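Local coordinates for DUF1881 domain-containing protein (Neurospora crassa, PDB 5Z6D) that carries a betagamma-crystallin calcium site that interface contacts with its Ig-like domain probably leave inoperative, at residues Thr90-Gly102 / Gly192-Lys204. The protein carries 1 engineered substitution. Residues are numbered along the deposited sequence; the frame is centred on the assembly and turned at random.
Sequences TRAISFLFKDATG and GKSSFEVTLVDNK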
loop_
_atom_site.group_PDB
_atom_site.type_symbol
_atom_site.label_atom_id
_atom_site.label_comp_id
_atom_site.label_asym_id
_atom_site.label_seq_id
_atom_site.Cartn_x
_atom_site.Cartn_y
_atom_site.Cartn_z
ATOM N N THR A 90 11.531 -5.777 2.867
ATOM C CA THR A 90 10.759 -5.279 1.734
ATOM C C THR A 90 9.733 -4.279 2.250
ATOM O O THR A 90 9.159 -4.471 3.322
ATOM C CB THR A 90 10.083 -6.424 0.985
ATOM O OG1 THR A 90 11.088 -7.197 0.314
ATOM C CG2 THR A 90 9.083 -5.902 -0.033
ATOM N N ARG A 91 9.523 -3.205 1.492
ATOM C CA ARG A 91 8.719 -2.075 1.943
ATOM C C ARG A 91 7.389 -1.943 1.237
ATOM O O ARG A 91 7.320 -1.971 0.006
ATOM C CB ARG A 91 9.485 -0.774 1.749
ATOM C CG ARG A 91 10.711 -0.648 2.622
ATOM C CD ARG A 91 10.325 -0.593 4.071
ATOM N NE ARG A 91 11.477 -0.311 4.921
ATOM C CZ ARG A 91 11.395 -0.085 6.226
ATOM N NH1 ARG A 91 10.210 -0.101 6.823
ATOM N NH2 ARG A 91 12.491 0.169 6.931
ATOM N N ALA A 92 6.335 -1.761 2.027
ATOM C CA ALA A 92 5.057 -1.336 1.476
ATOM C C ALA A 92 5.092 0.169 1.292
ATOM O O ALA A 92 5.290 0.921 2.240
ATOM C CB ALA A 92 3.908 -1.745 2.378
ATOM N N ILE A 93 4.917 0.602 0.047
ATOM C CA ILE A 93 4.844 2.014 -0.270
ATOM C C ILE A 93 3.392 2.442 -0.176
ATOM O O ILE A 93 2.519 1.860 -0.856
ATOM C CB ILE A 93 5.380 2.335 -1.685
ATOM C CG1 ILE A 93 6.776 1.742 -1.894
ATOM C CG2 ILE A 93 5.423 3.847 -1.915
ATOM C CD1 ILE A 93 7.277 1.900 -3.339
ATOM N N SER A 94 3.152 3.465 0.651
ATOM C CA SER A 94 1.795 3.943 0.904
ATOM C C SER A 94 1.673 5.467 0.861
ATOM O O SER A 94 2.591 6.182 1.255
ATOM C CB SER A 94 1.293 3.423 2.252
ATOM O OG SER A 94 2.085 3.918 3.318
ATOM N N PHE A 95 0.535 5.938 0.358
ATOM C CA PHE A 95 0.199 7.364 0.261
ATOM C C PHE A 95 -1.044 7.712 1.072
ATOM O O PHE A 95 -1.987 6.906 1.136
ATOM C CB PHE A 95 -0.121 7.770 -1.179
ATOM C CG PHE A 95 1.059 7.966 -2.075
ATOM C CD1 PHE A 95 2.355 8.004 -1.599
ATOM C CD2 PHE A 95 0.828 8.206 -3.435
ATOM C CE1 PHE A 95 3.412 8.207 -2.466
ATOM C CE2 PHE A 95 1.878 8.405 -4.306
ATOM C CZ PHE A 95 3.168 8.420 -3.833
ATOM N N LEU A 96 -1.072 8.921 1.635
ATOM C CA LEU A 96 -2.304 9.520 2.152
ATOM C C LEU A 96 -2.490 10.881 1.467
ATOM O O LEU A 96 -1.579 11.712 1.482
ATOM C CB LEU A 96 -2.247 9.665 3.676
ATOM C CG LEU A 96 -3.534 10.102 4.385
ATOM C CD1 LEU A 96 -4.591 9.027 4.251
ATOM C CD2 LEU A 96 -3.248 10.399 5.843
ATOM N N PHE A 97 -3.666 11.103 0.877
ATOM C CA PHE A 97 -3.903 12.278 0.038
ATOM C C PHE A 97 -4.651 13.374 0.788
ATOM O O PHE A 97 -5.779 13.167 1.249
ATOM C CB PHE A 97 -4.673 11.873 -1.219
ATOM C CG PHE A 97 -4.874 12.995 -2.214
ATOM C CD1 PHE A 97 -3.863 13.906 -2.475
ATOM C CD2 PHE A 97 -6.073 13.116 -2.915
ATOM C CE1 PHE A 97 -4.046 14.935 -3.416
ATOM C CE2 PHE A 97 -6.264 14.151 -3.853
ATOM C CZ PHE A 97 -5.240 15.051 -4.108
ATOM N N LYS A 98 -4.005 14.532 0.898
ATOM C CA LYS A 98 -4.568 15.679 1.598
ATOM C C LYS A 98 -4.725 16.845 0.655
ATOM O O LYS A 98 -4.117 16.888 -0.421
ATOM C CB LYS A 98 -3.692 16.091 2.791
ATOM C CG LYS A 98 -3.566 15.016 3.875
ATOM C CD LYS A 98 -4.923 14.581 4.395
ATOM C CE LYS A 98 -4.790 13.605 5.564
ATOM N NZ LYS A 98 -6.107 12.987 5.896
ATOM N N ASP A 99 -5.556 17.791 1.071
ATOM C CA ASP A 99 -5.862 18.971 0.290
ATOM C C ASP A 99 -5.771 20.195 1.189
ATOM O O ASP A 99 -6.495 20.301 2.179
ATOM C CB ASP A 99 -7.258 18.861 -0.317
ATOM C CG ASP A 99 -7.760 20.186 -0.855
ATOM O OD1 ASP A 99 -6.931 20.969 -1.366
ATOM O OD2 ASP A 99 -8.978 20.442 -0.761
ATOM N N ALA A 100 -4.877 21.111 0.845
ATOM C CA ALA A 100 -4.673 22.313 1.647
ATOM C C ALA A 100 -5.352 23.533 1.035
ATOM O O ALA A 100 -5.190 24.645 1.540
ATOM C CB ALA A 100 -3.183 22.576 1.819
ATOM N N THR A 101 -6.113 23.323 -0.039
ATOM C CA THR A 101 -6.703 24.439 -0.785
ATOM C C THR A 101 -8.133 24.798 -0.378
ATOM O O THR A 101 -8.770 25.650 -1.016
ATOM C CB THR A 101 -6.709 24.154 -2.304
ATOM O OG1 THR A 101 -7.632 23.097 -2.595
ATOM C CG2 THR A 101 -5.310 23.775 -2.786
ATOM N N GLY A 102 -8.647 24.151 0.661
ATOM C CA GLY A 102 -9.950 24.503 1.203
ATOM C C GLY A 102 -11.135 23.732 0.651
ATOM O O GLY A 102 -12.277 24.133 0.843
ATOM N N GLY A 192 7.094 8.059 7.068
ATOM C CA GLY A 192 7.664 6.788 7.490
ATOM C C GLY A 192 8.711 6.291 6.511
ATOM O O GLY A 192 9.023 6.970 5.536
ATOM N N LYS A 193 9.259 5.103 6.752
ATOM C CA LYS A 193 10.305 4.579 5.884
ATOM C C LYS A 193 9.848 4.484 4.423
ATOM O O LYS A 193 10.648 4.602 3.491
ATOM C CB LYS A 193 10.765 3.213 6.392
ATOM C CG LYS A 193 11.455 3.262 7.754
ATOM C CD LYS A 193 12.961 3.452 7.612
ATOM C CE LYS A 193 13.637 3.653 8.962
ATOM N NZ LYS A 193 13.425 2.488 9.867
ATOM N N SER A 194 8.554 4.281 4.219
ATOM C CA SER A 194 8.039 4.210 2.860
ATOM C C SER A 194 6.585 4.683 2.784
ATOM O O SER A 194 5.807 4.181 1.973
ATOM C CB SER A 194 8.167 2.785 2.325
ATOM O OG SER A 194 7.541 1.846 3.193
ATOM N N SER A 195 6.234 5.647 3.632
ATOM C CA SER A 195 4.898 6.239 3.604
ATOM C C SER A 195 5.009 7.743 3.437
ATOM O O SER A 195 5.954 8.370 3.932
ATOM C CB SER A 195 4.105 5.899 4.869
ATOM O OG SER A 195 4.721 6.452 6.013
ATOM N N PHE A 196 4.045 8.314 2.720
ATOM C CA PHE A 196 4.102 9.711 2.310
ATOM C C PHE A 196 2.715 10.332 2.377
ATOM O O PHE A 196 1.733 9.744 1.912
ATOM C CB PHE A 196 4.681 9.839 0.889
ATOM C CG PHE A 196 6.021 9.174 0.726
ATOM C CD1 PHE A 196 7.191 9.879 0.953
ATOM C CD2 PHE A 196 6.111 7.834 0.382
ATOM C CE1 PHE A 196 8.422 9.262 0.816
ATOM C CE2 PHE A 196 7.334 7.211 0.247
ATOM C CZ PHE A 196 8.494 7.925 0.464
ATOM N N GLU A 197 2.647 11.522 2.958
ATOM C CA GLU A 197 1.464 12.356 2.843
ATOM C C GLU A 197 1.632 13.199 1.590
ATOM O O GLU A 197 2.610 13.932 1.453
ATOM C CB GLU A 197 1.300 13.226 4.086
ATOM C CG GLU A 197 -0.135 13.472 4.502
ATOM C CD GLU A 197 -0.227 14.157 5.853
ATOM O OE1 GLU A 197 0.014 15.381 5.909
ATOM O OE2 GLU A 197 -0.527 13.471 6.855
ATOM N N VAL A 198 0.709 13.059 0.648
ATOM C CA VAL A 198 0.785 13.833 -0.576
ATOM C C VAL A 198 -0.305 14.881 -0.491
ATOM O O VAL A 198 -1.473 14.540 -0.324
ATOM C CB VAL A 198 0.614 12.951 -1.812
ATOM C CG1 VAL A 198 0.501 13.809 -3.082
ATOM C CG2 VAL A 198 1.773 11.949 -1.904
ATOM N N THR A 199 0.077 16.155 -0.589
ATOM C CA THR A 199 -0.848 17.250 -0.345
ATOM C C THR A 199 -1.039 18.112 -1.592
ATOM O O THR A 199 -0.063 18.516 -2.238
ATOM C CB THR A 199 -0.368 18.144 0.811
ATOM O OG1 THR A 199 -0.280 17.367 2.014
ATOM C CG2 THR A 199 -1.336 19.292 1.032
ATOM N N LEU A 200 -2.299 18.372 -1.937
ATOM C CA LEU A 200 -2.626 19.340 -2.984
ATOM C C LEU A 200 -2.439 20.754 -2.438
ATOM O O LEU A 200 -3.184 21.187 -1.572
ATOM C CB LEU A 200 -4.062 19.147 -3.492
ATOM C CG LEU A 200 -4.453 20.031 -4.679
ATOM C CD1 LEU A 200 -3.737 19.588 -5.951
ATOM C CD2 LEU A 200 -5.951 20.033 -4.894
ATOM N N VAL A 201 -1.431 21.463 -2.931
ATOM C CA VAL A 201 -1.128 22.788 -2.393
ATOM C C VAL A 201 -1.629 23.898 -3.324
ATOM O O VAL A 201 -1.690 25.066 -2.941
ATOM C CB VAL A 201 0.387 22.960 -2.138
ATOM C CG1 VAL A 201 0.834 22.075 -0.964
ATOM C CG2 VAL A 201 1.182 22.634 -3.388
ATOM N N ASP A 202 -2.010 23.519 -4.536
ATOM C CA ASP A 202 -2.502 24.475 -5.524
ATOM C C ASP A 202 -3.532 23.785 -6.409
ATOM O O ASP A 202 -3.260 22.717 -6.946
ATOM C CB ASP A 202 -1.333 25.017 -6.354
ATOM C CG ASP A 202 -1.780 25.922 -7.485
ATOM O OD1 ASP A 202 -2.896 26.480 -7.411
ATOM O OD2 ASP A 202 -1.002 26.080 -8.452
ATOM N N ASN A 203 -4.718 24.366 -6.548
ATOM C CA ASN A 203 -5.760 23.698 -7.322
ATOM C C ASN A 203 -5.960 24.318 -8.700
ATOM O O ASN A 203 -6.922 24.004 -9.395
ATOM C CB ASN A 203 -7.081 23.675 -6.544
ATOM C CG ASN A 203 -7.575 25.059 -6.170
ATOM O OD1 ASN A 203 -6.841 26.039 -6.250
ATOM N ND2 ASN A 203 -8.830 25.138 -5.739
ATOM N N LYS A 204 -5.028 25.172 -9.101
ATOM C CA LYS A 204 -5.001 25.687 -10.468
ATOM C C LYS A 204 -4.422 24.647 -11.433
ATOM O O LYS A 204 -3.301 24.184 -11.250
ATOM C CB LYS A 204 -4.185 26.982 -10.535
ATOM C CG LYS A 204 -4.244 27.682 -11.886
ATOM C CD LYS A 204 -3.267 28.854 -11.942
ATOM C CE LYS A 204 -3.598 29.805 -13.082
ATOM N NZ LYS A 204 -3.594 29.115 -14.400
HETATM O O HOH W 1 7.855 0.321 5.798
#
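Strands 91-99 and 195-200 run parallel at 26°, pairing Ser94 with Ser195 through Asp99 with Leu200, and backbone hydrogen bonds continue to Ala100 N-Leu200 O, 3.0 Å. Phe95, Phe97, Asp99, Phe196, Val198 and Leu200 share the inner face of the sheet, where Phe97 meets Leu110 and Leu200 meets Ile158 of the opposing sheet. Val198 CG2 sits over the Phe95 ring, 3.9 Å from its centroid and 6° off the normal, a CH-pi contact; chi1 of 172° sends CG1 anti to the backbone N and leaves CG2 over the ring face. Phe97 instead turns its ring edge to Val198 O, with CD1 3.3 Å away. At the start of the pair, Ser194 OG donates to Ala92 O (2.6 Å) from above the carbonyl plane, and a water links it to Arg91 NH1. Lys193 CB lies over one face of the Arg91 guanidinium, 3.4 Å from Arg91 CZ. With an alanine in place of Arg91, the water would probably lose its N-H donor and the Lys193 methylenes the flat group packed on them. At the end of strand 91-99, Asp99 OD1 accepts from Thr101 N in an Asx turn and, on its syn lone pair, from Thr101 OG1. Consistent with an Ig-like sandwich, the pair joins the domain's first and last strands through a largely apolar inner face, whose buried Asp99 is satisfied by Thr101 and Gly103 N.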